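Side-chain contacts in AT-rich DNA-binding protein (PDB 2DT5), which probably represses transcription in response to the cellular NADH/NAD+ balance, as a DNA-binding homodimer with a winged-helix domain and a Rossmann domain that holds NAD: residues E20-G25 / V66-L71; Q44-L49 / G56-G61. The protein carries 1 engineered substitution. One frame throughout, in Å; residues are numbered along the deposited sequence.

Contact 1 of 2, residues E20-G25 / V66-L71; sequences ELEAQG and VLKREL
E22 and K68 meet through one salt bridge, the sole link between residues 20-25, at the C-terminal end of helix 7-23, and residues 66-71 of helix 64-75. K68 NZ donates to E22 OE1 over 2.6 Å, reaching the oxygen from the syn side but 23° out of the carboxylate plane. E22 OE2 stands farther off, 3.4 Å from K68 NZ, so the ammonium favours one oxygen. Both chains start with CG anti to the backbone N (chi1 -174° in E22), which sends each across the gap between the two segments, whose nearest CA atoms, of E22 and K68, are 9.0 Å apart. K68 bends at chi3 (115°), and the two side chains cross at about a right angle. With an alanine here in place of E22, K68 is likely to lose its carboxylate mate, leaving the ammonium free to turn.

Nonpolar contacts flank the pair: E22 also rests on V64 and P65, and K68 on L15. Beneath, L21 and L67 both pack on L34 of helix 31-37. This is a surface ion pair over the small helical core of a winged-helix DNA-binding domain, joining its first helix to the one that follows the wing.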
ATOM      1  N   GLU B  20       3.680  18.166  -3.323  1.00 42.26           N
ATOM      2  CA  GLU B  20       3.211  18.522  -4.657  1.00 51.25           C
ATOM      3  C   GLU B  20       2.714  19.963  -4.717  1.00 48.85           C
ATOM      4  O   GLU B  20       2.856  20.619  -5.741  1.00 46.74           O
ATOM      5  CB  GLU B  20       2.147  17.526  -5.167  1.00 54.91           C
ATOM      6  CG  GLU B  20       1.103  17.051  -4.160  1.00 62.38           C
ATOM      7  CD  GLU B  20       0.207  15.923  -4.718  1.00 69.24           C
ATOM      8  OE1 GLU B  20       0.754  14.883  -5.156  1.00 64.66           O
ATOM      9  OE2 GLU B  20      -1.043  16.077  -4.713  1.00 63.51           O
ATOM     10  N   LEU B  21       2.143  20.461  -3.626  1.00 47.78           N
ATOM     11  CA  LEU B  21       1.710  21.849  -3.606  1.00 48.98           C
ATOM     12  C   LEU B  21       2.978  22.686  -3.746  1.00 51.74           C
ATOM     13  O   LEU B  21       3.000  23.690  -4.454  1.00 49.98           O
ATOM     14  CB  LEU B  21       1.017  22.190  -2.287  1.00 47.03           C
ATOM     15  CG  LEU B  21      -0.467  21.844  -2.174  1.00 48.51           C
ATOM     16  CD1 LEU B  21      -0.971  22.195  -0.791  1.00 41.90           C
ATOM     17  CD2 LEU B  21      -1.248  22.627  -3.219  1.00 50.38           C
ATOM     18  N   GLU B  22       4.039  22.250  -3.076  1.00 52.07           N
ATOM     19  CA  GLU B  22       5.311  22.956  -3.128  1.00 57.18           C
ATOM     20  C   GLU B  22       5.905  22.864  -4.528  1.00 61.20           C
ATOM     21  O   GLU B  22       6.571  23.789  -4.993  1.00 61.61           O
ATOM     22  CB  GLU B  22       6.306  22.368  -2.119  1.00 58.20           C
ATOM     23  CG  GLU B  22       7.620  23.150  -2.023  1.00 62.25           C
ATOM     24  CD  GLU B  22       8.647  22.491  -1.111  1.00 64.63           C
ATOM     25  OE1 GLU B  22       9.141  21.396  -1.455  1.00 64.23           O
ATOM     26  OE2 GLU B  22       8.965  23.068  -0.045  1.00 68.60           O
ATOM     27  N   ALA B  23       5.675  21.739  -5.197  1.00 59.94           N
ATOM     28  CA  ALA B  23       6.198  21.563  -6.543  1.00 61.77           C
ATOM     29  C   ALA B  23       5.470  22.525  -7.481  1.00 60.82           C
ATOM     30  O   ALA B  23       6.043  23.016  -8.452  1.00 56.42           O
ATOM     31  CB  ALA B  23       5.998  20.120  -7.001  1.00 60.88           C
ATOM     32  N   GLN B  24       4.205  22.791  -7.169  1.00 59.99           N
ATOM     33  CA  GLN B  24       3.380  23.689  -7.964  1.00 60.57           C
ATOM     34  C   GLN B  24       3.610  25.161  -7.610  1.00 63.21           C
ATOM     35  O   GLN B  24       2.818  26.024  -7.988  1.00 65.53           O
ATOM     36  CB  GLN B  24       1.906  23.349  -7.758  1.00 61.38           C
ATOM     37  CG  GLN B  24       1.543  21.914  -8.112  1.00 65.64           C
ATOM     38  CD  GLN B  24       0.125  21.562  -7.693  1.00 71.18           C
ATOM     39  OE1 GLN B  24      -0.192  21.518  -6.502  1.00 74.16           O
ATOM     40  NE2 GLN B  24      -0.738  21.313  -8.673  1.00 74.61           N
ATOM     41  N   GLY B  25       4.685  25.443  -6.881  1.00 61.80           N
ATOM     42  CA  GLY B  25       4.978  26.811  -6.497  1.00 60.32           C
ATOM     43  C   GLY B  25       4.083  27.380  -5.405  1.00 62.42           C
ATOM     44  O   GLY B  25       4.313  28.501  -4.947  1.00 64.01           O
ATOM     45  N   VAL B  66       6.884  25.381   5.776  1.00 42.96           N
ATOM     46  CA  VAL B  66       6.991  25.288   7.234  1.00 39.74           C
ATOM     47  C   VAL B  66       6.365  23.977   7.688  1.00 35.20           C
ATOM     48  O   VAL B  66       7.020  23.147   8.329  1.00 39.76           O
ATOM     49  CB  VAL B  66       6.263  26.458   7.939  1.00 39.36           C
ATOM     50  CG1 VAL B  66       6.183  26.198   9.464  1.00 35.13           C
ATOM     51  CG2 VAL B  66       7.005  27.757   7.668  1.00 45.90           C
ATOM     52  N   LEU B  67       5.102  23.799   7.329  1.00 31.94           N
ATOM     53  CA  LEU B  67       4.382  22.596   7.681  1.00 35.29           C
ATOM     54  C   LEU B  67       5.094  21.335   7.161  1.00 36.39           C
ATOM     55  O   LEU B  67       5.220  20.346   7.881  1.00 39.45           O
ATOM     56  CB  LEU B  67       2.955  22.677   7.143  1.00 31.21           C
ATOM     57  CG  LEU B  67       2.092  21.465   7.485  1.00 34.74           C
ATOM     58  CD1 LEU B  67       2.121  21.234   8.984  1.00 32.43           C
ATOM     59  CD2 LEU B  67       0.676  21.696   7.017  1.00 29.44           C
ATOM     60  N   LYS B  68       5.590  21.368   5.930  1.00 35.19           N
ATOM     61  CA  LYS B  68       6.266  20.184   5.405  1.00 36.42           C
ATOM     62  C   LYS B  68       7.454  19.787   6.277  1.00 37.91           C
ATOM     63  O   LYS B  68       7.671  18.606   6.542  1.00 32.66           O
ATOM     64  CB  LYS B  68       6.741  20.401   3.965  1.00 29.58           C
ATOM     65  CG  LYS B  68       7.629  19.273   3.453  1.00 33.39           C
ATOM     66  CD  LYS B  68       8.058  19.488   2.004  1.00 39.87           C
ATOM     67  CE  LYS B  68       9.555  19.698   1.913  1.00 48.39           C
ATOM     68  NZ  LYS B  68      10.009  19.908   0.513  1.00 53.86           N
ATOM     69  N   ARG B  69       8.241  20.768   6.702  1.00 39.48           N
ATOM     70  CA  ARG B  69       9.389  20.479   7.553  1.00 39.21           C
ATOM     71  C   ARG B  69       8.911  19.902   8.888  1.00 34.65           C
ATOM     72  O   ARG B  69       9.533  18.993   9.448  1.00 30.25           O
ATOM     73  CB  ARG B  69      10.197  21.756   7.798  1.00 43.37           C
ATOM     74  CG  ARG B  69      11.457  21.540   8.601  1.00 50.53           C
ATOM     75  CD  ARG B  69      12.317  22.809   8.667  1.00 60.59           C
ATOM     76  NE  ARG B  69      13.629  22.550   9.269  1.00 71.53           N
ATOM     77  CZ  ARG B  69      14.591  23.461   9.414  1.00 75.75           C
ATOM     78  NH1 ARG B  69      14.403  24.712   9.002  1.00 73.93           N
ATOM     79  NH2 ARG B  69      15.751  23.121   9.968  1.00 75.44           N
ATOM     80  N   GLU B  70       7.800  20.424   9.391  1.00 35.13           N
ATOM     81  CA  GLU B  70       7.257  19.940  10.661  1.00 38.43           C
ATOM     82  C   GLU B  70       6.767  18.505  10.569  1.00 36.93           C
ATOM     83  O   GLU B  70       7.083  17.677  11.430  1.00 40.25           O
ATOM     84  CB  GLU B  70       6.127  20.853  11.134  1.00 26.85           C
ATOM     85  CG  GLU B  70       6.628  22.272  11.429  1.00 43.71           C
ATOM     86  CD  GLU B  70       5.529  23.224  11.874  1.00 40.05           C
ATOM     87  OE1 GLU B  70       4.344  22.931  11.618  1.00 43.78           O
ATOM     88  OE2 GLU B  70       5.855  24.275  12.463  1.00 45.26           O
ATOM     89  N   LEU B  71       5.984  18.203   9.543  1.00 35.37           N
ATOM     90  CA  LEU B  71       5.498  16.834   9.371  1.00 33.35           C
ATOM     91  C   LEU B  71       6.675  15.872   9.220  1.00 30.16           C
ATOM     92  O   LEU B  71       6.656  14.770   9.752  1.00 33.80           O
ATOM     93  CB  LEU B  71       4.584  16.744   8.158  1.00 27.83           C
ATOM     94  CG  LEU B  71       3.240  17.430   8.380  1.00 30.31           C
ATOM     95  CD1 LEU B  71       2.387  17.290   7.125  1.00 30.84           C
ATOM     96  CD2 LEU B  71       2.542  16.791   9.581  1.00 31.22           C
TER

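Contact 2 of 2, residues Q44-L49 / G56-G61; sequences QVRKDL and GTRGVG. With SO4 (sulfate ion), chain J.
The irregular loop 56-61 comes closest to residues 44-49, a run of helix 42-51, at R58 and R46, whose CA atoms lie 8.9 Å apart. G59 and G61 both have positive phi, and their amides, G59 N and G61 N, donate to O2 of a bound sulfate, over 2.8 and 2.9 Å. From the helix R46 NE gives a hydrogen bond of 2.8 Å to sulfate O1, bent to 131° at the hydrogen; the anion sits at the edge of the guanidinium. R46 has CG beside the backbone N (chi1 -68°) and is extended from there, which carries NE to the ion.

Over one face of the R46 guanidinium lies R58 NH1, 3.3 Å from R46 NH1, the planes 39° apart; both nitrogens are donors and no hydrogen bond joins them. R58 folds back to get there, bent at chi2 and chi3, but its position is uncertain, being poorly ordered and next to a crystal neighbour. S31 OG and Y55 OH also hydrogen-bond the sulfate.

A sulfate probably taken from the crystallisation liquor, held by an arginine of the predicted helix-turn-helix and by wing-loop amides, is consistent with a site for a DNA backbone phosphate in a winged-helix domain.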
ATOM      1  N   GLN B  44     -10.966  17.563  10.332  1.00 45.73           N
ATOM      2  CA  GLN B  44     -10.037  16.488  10.647  1.00 42.77           C
ATOM      3  C   GLN B  44      -8.624  16.998  10.481  1.00 38.58           C
ATOM      4  O   GLN B  44      -7.769  16.717  11.310  1.00 38.75           O
ATOM      5  CB  GLN B  44     -10.273  15.281   9.745  1.00 47.59           C
ATOM      6  CG  GLN B  44      -9.565  14.004  10.198  1.00 49.07           C
ATOM      7  CD  GLN B  44      -9.803  13.684  11.667  1.00 55.82           C
ATOM      8  OE1 GLN B  44      -9.030  14.091  12.538  1.00 59.79           O
ATOM      9  NE2 GLN B  44     -10.878  12.957  11.950  1.00 52.98           N
ATOM     10  N   VAL B  45      -8.379  17.763   9.424  1.00 35.24           N
ATOM     11  CA  VAL B  45      -7.043  18.306   9.208  1.00 40.17           C
ATOM     12  C   VAL B  45      -6.592  19.183  10.397  1.00 41.08           C
ATOM     13  O   VAL B  45      -5.470  19.023  10.898  1.00 37.74           O
ATOM     14  CB  VAL B  45      -6.963  19.124   7.888  1.00 40.27           C
ATOM     15  CG1 VAL B  45      -5.576  19.734   7.736  1.00 29.81           C
ATOM     16  CG2 VAL B  45      -7.249  18.206   6.688  1.00 37.38           C
ATOM     17  N   ARG B  46      -7.462  20.089  10.848  1.00 35.38           N
ATOM     18  CA  ARG B  46      -7.138  20.961  11.973  1.00 41.26           C
ATOM     19  C   ARG B  46      -6.924  20.157  13.249  1.00 37.42           C
ATOM     20  O   ARG B  46      -5.990  20.419  13.998  1.00 35.53           O
ATOM     21  CB  ARG B  46      -8.246  21.986  12.237  1.00 41.47           C
ATOM     22  CG  ARG B  46      -8.409  23.018  11.164  1.00 52.13           C
ATOM     23  CD  ARG B  46      -9.249  24.187  11.645  1.00 51.42           C
ATOM     24  NE  ARG B  46      -9.947  24.791  10.520  1.00 51.68           N
ATOM     25  CZ  ARG B  46     -11.149  24.406  10.122  1.00 57.85           C
ATOM     26  NH1 ARG B  46     -11.778  23.432  10.768  1.00 62.77           N
ATOM     27  NH2 ARG B  46     -11.714  24.981   9.069  1.00 68.46           N
ATOM     28  N   LYS B  47      -7.804  19.196  13.506  1.00 35.58           N
ATOM     29  CA  LYS B  47      -7.672  18.372  14.699  1.00 36.15           C
ATOM     30  C   LYS B  47      -6.317  17.640  14.669  1.00 37.69           C
ATOM     31  O   LYS B  47      -5.593  17.615  15.666  1.00 40.65           O
ATOM     32  CB  LYS B  47      -8.833  17.374  14.779  1.00 38.27           C
ATOM     33  CG  LYS B  47      -8.693  16.345  15.897  1.00 50.43           C
ATOM     34  CD  LYS B  47      -9.892  15.404  15.951  1.00 49.98           C
ATOM     35  CE  LYS B  47      -9.742  14.364  17.063  1.00 55.32           C
ATOM     36  NZ  LYS B  47     -10.999  13.587  17.299  1.00 54.15           N
ATOM     37  N   ASP B  48      -5.960  17.075  13.519  1.00 33.20           N
ATOM     38  CA  ASP B  48      -4.692  16.356  13.394  1.00 30.15           C
ATOM     39  C   ASP B  48      -3.466  17.244  13.583  1.00 32.35           C
ATOM     40  O   ASP B  48      -2.560  16.920  14.369  1.00 30.99           O
ATOM     41  CB  ASP B  48      -4.561  15.686  12.023  1.00 28.41           C
ATOM     42  CG  ASP B  48      -5.412  14.443  11.881  1.00 31.96           C
ATOM     43  OD1 ASP B  48      -5.931  13.932  12.901  1.00 35.78           O
ATOM     44  OD2 ASP B  48      -5.548  13.970  10.723  1.00 36.20           O
ATOM     45  N   LEU B  49      -3.428  18.354  12.858  1.00 29.45           N
ATOM     46  CA  LEU B  49      -2.276  19.246  12.938  1.00 35.22           C
ATOM     47  C   LEU B  49      -2.178  20.006  14.266  1.00 36.15           C
ATOM     48  O   LEU B  49      -1.092  20.428  14.664  1.00 36.99           O
ATOM     49  CB  LEU B  49      -2.275  20.198  11.739  1.00 32.62           C
ATOM     50  CG  LEU B  49      -2.219  19.440  10.403  1.00 34.57           C
ATOM     51  CD1 LEU B  49      -2.162  20.422   9.252  1.00 35.31           C
ATOM     52  CD2 LEU B  49      -0.996  18.516  10.370  1.00 34.15           C
ATOM     53  N   GLY B  56      -1.622  26.868  13.794  1.00 60.59           N
ATOM     54  CA  GLY B  56      -1.352  28.204  14.301  1.00 68.75           C
ATOM     55  C   GLY B  56      -2.562  28.783  15.014  1.00 74.57           C
ATOM     56  O   GLY B  56      -2.662  28.750  16.242  1.00 73.31           O
ATOM     57  N   THR B  57      -3.491  29.317  14.230  1.00 80.99           N
ATOM     58  CA  THR B  57      -4.712  29.904  14.767  1.00 84.16           C
ATOM     59  C   THR B  57      -5.799  29.825  13.701  1.00 84.53           C
ATOM     60  O   THR B  57      -5.507  29.811  12.502  1.00 82.99           O
ATOM     61  CB  THR B  57      -4.495  31.386  15.162  1.00 88.01           C
ATOM     62  OG1 THR B  57      -3.408  31.479  16.094  1.00 92.45           O
ATOM     63  CG2 THR B  57      -5.756  31.962  15.800  1.00 87.91           C
ATOM     64  N   ARG B  58      -7.050  29.768  14.141  1.00 84.72           N
ATOM     65  CA  ARG B  58      -8.182  29.688  13.228  1.00 84.89           C
ATOM     66  C   ARG B  58      -8.110  30.726  12.099  1.00 81.92           C
ATOM     67  O   ARG B  58      -8.234  31.930  12.340  1.00 81.84           O
ATOM     68  CB  ARG B  58      -9.485  29.867  14.015  1.00 91.25           C
ATOM     69  CG  ARG B  58      -9.762  28.788  15.062  1.00 96.33           C
ATOM     70  CD  ARG B  58     -10.309  27.505  14.435  1.00103.53           C
ATOM     71  NE  ARG B  58     -11.470  27.758  13.576  1.00106.65           N
ATOM     72  CZ  ARG B  58     -12.257  26.809  13.071  1.00104.94           C
ATOM     73  NH1 ARG B  58     -12.019  25.532  13.338  1.00108.17           N
ATOM     74  NH2 ARG B  58     -13.279  27.138  12.293  1.00103.53           N
ATOM     75  N   GLY B  59      -7.898  30.254  10.870  1.00 75.19           N
ATOM     76  CA  GLY B  59      -7.837  31.149   9.725  1.00 71.36           C
ATOM     77  C   GLY B  59      -6.466  31.496   9.164  1.00 69.18           C
ATOM     78  O   GLY B  59      -6.356  31.974   8.033  1.00 70.33           O
ATOM     79  N   VAL B  60      -5.415  31.270   9.944  1.00 64.21           N
ATOM     80  CA  VAL B  60      -4.061  31.580   9.496  1.00 58.10           C
ATOM     81  C   VAL B  60      -3.578  30.563   8.455  1.00 56.88           C
ATOM     82  O   VAL B  60      -2.612  30.815   7.729  1.00 55.61           O
ATOM     83  CB  VAL B  60      -3.072  31.599  10.699  1.00 57.07           C
ATOM     84  CG1 VAL B  60      -1.674  31.986  10.234  1.00 51.85           C
ATOM     85  CG2 VAL B  60      -3.571  32.576  11.758  1.00 56.39           C
ATOM     86  N   GLY B  61      -4.256  29.420   8.380  1.00 50.70           N
ATOM     87  CA  GLY B  61      -3.856  28.399   7.429  1.00 49.94           C
ATOM     88  C   GLY B  61      -2.460  27.893   7.731  1.00 50.53           C
ATOM     89  O   GLY B  61      -2.059  27.806   8.897  1.00 51.08           O
TER
HETATM   90  S   SO4 J 402      -7.326  27.104   8.832  1.00 59.23           S
HETATM   91  O1  SO4 J 402      -7.489  25.938   9.721  1.00 59.30           O
HETATM   92  O2  SO4 J 402      -6.560  28.138   9.543  1.00 60.98           O
HETATM   93  O3  SO4 J 402      -6.582  26.737   7.606  1.00 57.56           O
HETATM   94  O4  SO4 J 402      -8.661  27.607   8.459  1.00 62.49           O

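Both contacts belong to the N-terminal winged-helix domain, on the same side of the chain's centre, with their own centres about 15 Å apart. Along the chain, 20-25 comes first, then 44-49 and 56-61, and 66-71 last, so contact 1 brackets contact 2. The loop 56-61 leads into strand 62-63, which pairs antiparallel with strand 28-29 and runs straight on into helix 64-75. The two sites touch through leucines: L67 CD2 lies 3.8 Å from L49 CD1, and L71 also packs on L49. This shared core ties helix 42-51, with its sulfate-binding face, to helix 64-75, away from the NAD pocket of the Rossmann domain.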